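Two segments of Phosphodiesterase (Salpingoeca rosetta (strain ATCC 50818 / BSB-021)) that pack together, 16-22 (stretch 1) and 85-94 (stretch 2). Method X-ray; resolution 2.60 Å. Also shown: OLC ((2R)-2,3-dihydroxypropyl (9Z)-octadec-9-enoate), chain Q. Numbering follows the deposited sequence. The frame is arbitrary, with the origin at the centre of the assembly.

Stretch 1 16-22: ASTKEVQ
Stretch 2 85-94: SDEKRVLSGI

How do the two backbones lie against each other? Residues 17-22 and 86-94 are both helical and run in the same direction, their axes 2° from parallel and 9.1 Å apart at closest approach. Phi is mostly -59 to -69° and psi mostly -35 to -49°, with S92 departing most in psi at -27°. The register sets T18 CA 5.3 Å from V90 CA and V21 CA 6.1 Å from I94 CA, one turn further along. Within each helix, i to i+4 bonds hold the turns, such as V21 N to S17 O at 3.0 Å and G93 N to R89 O at 2.8 Å; I94 N to V90 O, at 3.3 Å, is weak. S85, in the N-cap position, precedes the second helix.

What does V21 do? It covers the most surface, its CA-to-CB bond pointing toward the other helix with chi1 at 26°, between wells. V21 CG1 lies 3.9 Å from V90 CG2, while V21 CG2 reaches I94 CG1 (chi1 m, chi2 t) at 3.8 Å. Both pairs are apolar van der Waals contacts; V21 CG2 also rests on the G93 backbone, 3.7 Å from G93 C. G93 leaves room for the valine: an ideal CB there would sit a tight 3.0 Å from V21 CG2.

How does V90 answer from the second helix? Its CA-to-CB bond points sideways, with chi1 at 134°, and CG2 packs against the first turn of the other helix. V90 CG2 lies 3.3 Å from S17 OG (chi1 p) and 3.7 Å from T18 N, so the methyl packs against polar atoms as well as V21.

What does T18 add, and does anything polar join the helices? With chi1 in p, T18 places CG2 4.1 Å from R89 CB and 3.9 Å from D86 OD1. No hydrogen bond crosses among the modelled atoms, and R89 is modelled only to CB; the contacts seen are packing contacts.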

# COMPACT_ATOMS: atom_id res chain seq x y z
N ALA B 16 -14.27 -11.71 -25.66
CA ALA B 16 -13.96 -12.97 -24.92
C ALA B 16 -14.38 -12.85 -23.44
O ALA B 16 -15.24 -11.99 -23.09
CB ALA B 16 -12.49 -13.28 -25.06
N SER B 17 -13.82 -13.72 -22.60
CA SER B 17 -13.90 -13.63 -21.12
C SER B 17 -13.25 -12.31 -20.67
O SER B 17 -13.79 -11.70 -19.74
CB SER B 17 -13.34 -14.85 -20.45
OG SER B 17 -12.01 -15.09 -20.88
N THR B 18 -12.18 -11.85 -21.34
CA THR B 18 -11.54 -10.51 -21.12
C THR B 18 -12.55 -9.37 -21.40
O THR B 18 -12.61 -8.40 -20.59
CB THR B 18 -10.24 -10.34 -21.93
OG1 THR B 18 -10.49 -10.58 -23.31
CG2 THR B 18 -9.13 -11.26 -21.47
N LYS B 19 -13.31 -9.47 -22.50
CA LYS B 19 -14.40 -8.53 -22.87
C LYS B 19 -15.43 -8.52 -21.73
O LYS B 19 -15.86 -7.41 -21.33
CB LYS B 19 -15.06 -8.89 -24.21
N GLU B 20 -15.78 -9.70 -21.21
CA GLU B 20 -16.79 -9.85 -20.12
C GLU B 20 -16.29 -9.14 -18.85
O GLU B 20 -17.16 -8.49 -18.22
CB GLU B 20 -17.14 -11.31 -19.85
CG GLU B 20 -18.40 -11.78 -20.57
CD GLU B 20 -18.13 -12.83 -21.63
OE1 GLU B 20 -18.70 -12.72 -22.73
OE2 GLU B 20 -17.36 -13.75 -21.33
N VAL B 21 -15.01 -9.30 -18.50
CA VAL B 21 -14.45 -8.66 -17.27
C VAL B 21 -14.53 -7.14 -17.44
O VAL B 21 -14.99 -6.45 -16.49
CB VAL B 21 -13.03 -9.13 -16.87
CG1 VAL B 21 -12.17 -9.64 -18.00
CG2 VAL B 21 -12.26 -8.08 -16.08
N GLN B 22 -14.09 -6.64 -18.60
CA GLN B 22 -14.25 -5.21 -18.99
C GLN B 22 -15.71 -4.77 -18.72
O GLN B 22 -15.89 -3.74 -18.00
CB GLN B 22 -13.80 -5.02 -20.43
N SER B 85 -1.37 -16.69 -19.00
CA SER B 85 -2.49 -17.30 -19.75
C SER B 85 -3.71 -16.37 -19.72
O SER B 85 -3.73 -15.42 -18.92
CB SER B 85 -2.86 -18.65 -19.20
OG SER B 85 -3.16 -18.57 -17.82
N ASP B 86 -4.72 -16.65 -20.53
CA ASP B 86 -5.90 -15.78 -20.74
C ASP B 86 -6.75 -15.76 -19.45
O ASP B 86 -7.26 -14.66 -19.10
CB ASP B 86 -6.70 -16.22 -21.97
CG ASP B 86 -7.24 -15.05 -22.77
OD1 ASP B 86 -6.58 -13.98 -22.77
OD2 ASP B 86 -8.33 -15.21 -23.40
N GLU B 87 -6.86 -16.90 -18.77
CA GLU B 87 -7.56 -17.02 -17.45
C GLU B 87 -6.86 -16.10 -16.43
O GLU B 87 -7.58 -15.48 -15.65
CB GLU B 87 -7.64 -18.46 -16.95
CG GLU B 87 -6.36 -19.25 -17.09
CD GLU B 87 -6.22 -20.00 -18.40
OE1 GLU B 87 -6.03 -21.23 -18.36
OE2 GLU B 87 -6.31 -19.35 -19.46
N LYS B 88 -5.53 -16.00 -16.47
CA LYS B 88 -4.71 -15.14 -15.60
C LYS B 88 -5.11 -13.69 -15.86
O LYS B 88 -5.16 -12.93 -14.88
CB LYS B 88 -3.21 -15.32 -15.88
N ARG B 89 -5.37 -13.34 -17.12
CA ARG B 89 -5.76 -11.98 -17.56
C ARG B 89 -7.12 -11.65 -16.96
O ARG B 89 -7.25 -10.58 -16.34
CB ARG B 89 -5.79 -11.88 -19.09
N VAL B 90 -8.07 -12.58 -17.09
CA VAL B 90 -9.47 -12.45 -16.62
C VAL B 90 -9.46 -12.19 -15.12
O VAL B 90 -10.16 -11.30 -14.65
CB VAL B 90 -10.31 -13.69 -16.97
CG1 VAL B 90 -11.16 -14.16 -15.80
CG2 VAL B 90 -11.18 -13.44 -18.19
N LEU B 91 -8.65 -12.95 -14.38
CA LEU B 91 -8.62 -12.91 -12.90
C LEU B 91 -7.91 -11.63 -12.46
O LEU B 91 -8.41 -11.06 -11.50
CB LEU B 91 -7.96 -14.17 -12.35
CG LEU B 91 -8.76 -15.46 -12.52
CD1 LEU B 91 -7.87 -16.68 -12.23
CD2 LEU B 91 -10.03 -15.47 -11.65
N SER B 92 -6.83 -11.20 -13.12
CA SER B 92 -6.06 -9.99 -12.73
C SER B 92 -6.84 -8.73 -13.12
O SER B 92 -6.64 -7.69 -12.45
CB SER B 92 -4.67 -9.98 -13.29
OG SER B 92 -4.69 -10.09 -14.71
N GLY B 93 -7.68 -8.82 -14.15
CA GLY B 93 -8.55 -7.74 -14.64
C GLY B 93 -9.61 -7.37 -13.62
O GLY B 93 -9.74 -6.14 -13.33
N ILE B 94 -10.29 -8.37 -13.05
CA ILE B 94 -11.38 -8.19 -12.03
C ILE B 94 -10.81 -7.53 -10.76
O ILE B 94 -11.49 -6.67 -10.14
CB ILE B 94 -12.10 -9.53 -11.71
CG1 ILE B 94 -12.59 -10.24 -12.98
CG2 ILE B 94 -13.24 -9.31 -10.74
CD1 ILE B 94 -13.54 -11.38 -12.77
C18 OLC Q . -3.33 3.49 -11.38
C10 OLC Q . -10.72 1.26 -12.49
C9 OLC Q . -10.19 0.35 -13.32
C17 OLC Q . -4.40 4.40 -10.80
C11 OLC Q . -9.77 2.30 -11.95
C8 OLC Q . -8.71 0.36 -13.68
C24 OLC Q . -12.50 -5.18 -23.85
C16 OLC Q . -5.82 3.79 -10.82
C12 OLC Q . -10.38 3.51 -11.23
C7 OLC Q . -8.38 -0.36 -14.99
C15 OLC Q . -6.84 4.77 -10.17
C13 OLC Q . -9.26 4.55 -11.03
C6 OLC Q . -8.92 -1.78 -15.09
C14 OLC Q . -8.25 4.24 -9.90
C5 OLC Q . -8.03 -2.62 -16.04
C4 OLC Q . -8.64 -2.94 -17.40
C3 OLC Q . -8.68 -4.44 -17.70
C2 OLC Q . -9.85 -4.82 -18.63
C21 OLC Q . -11.15 -5.58 -21.77
C1 OLC Q . -9.48 -4.68 -20.11
C22 OLC Q . -11.06 -5.32 -23.28
O19 OLC Q . -8.84 -3.73 -20.53
O25 OLC Q . -12.75 -4.02 -24.67
O23 OLC Q . -10.23 -4.17 -23.55
O20 OLC Q . -9.90 -5.69 -21.10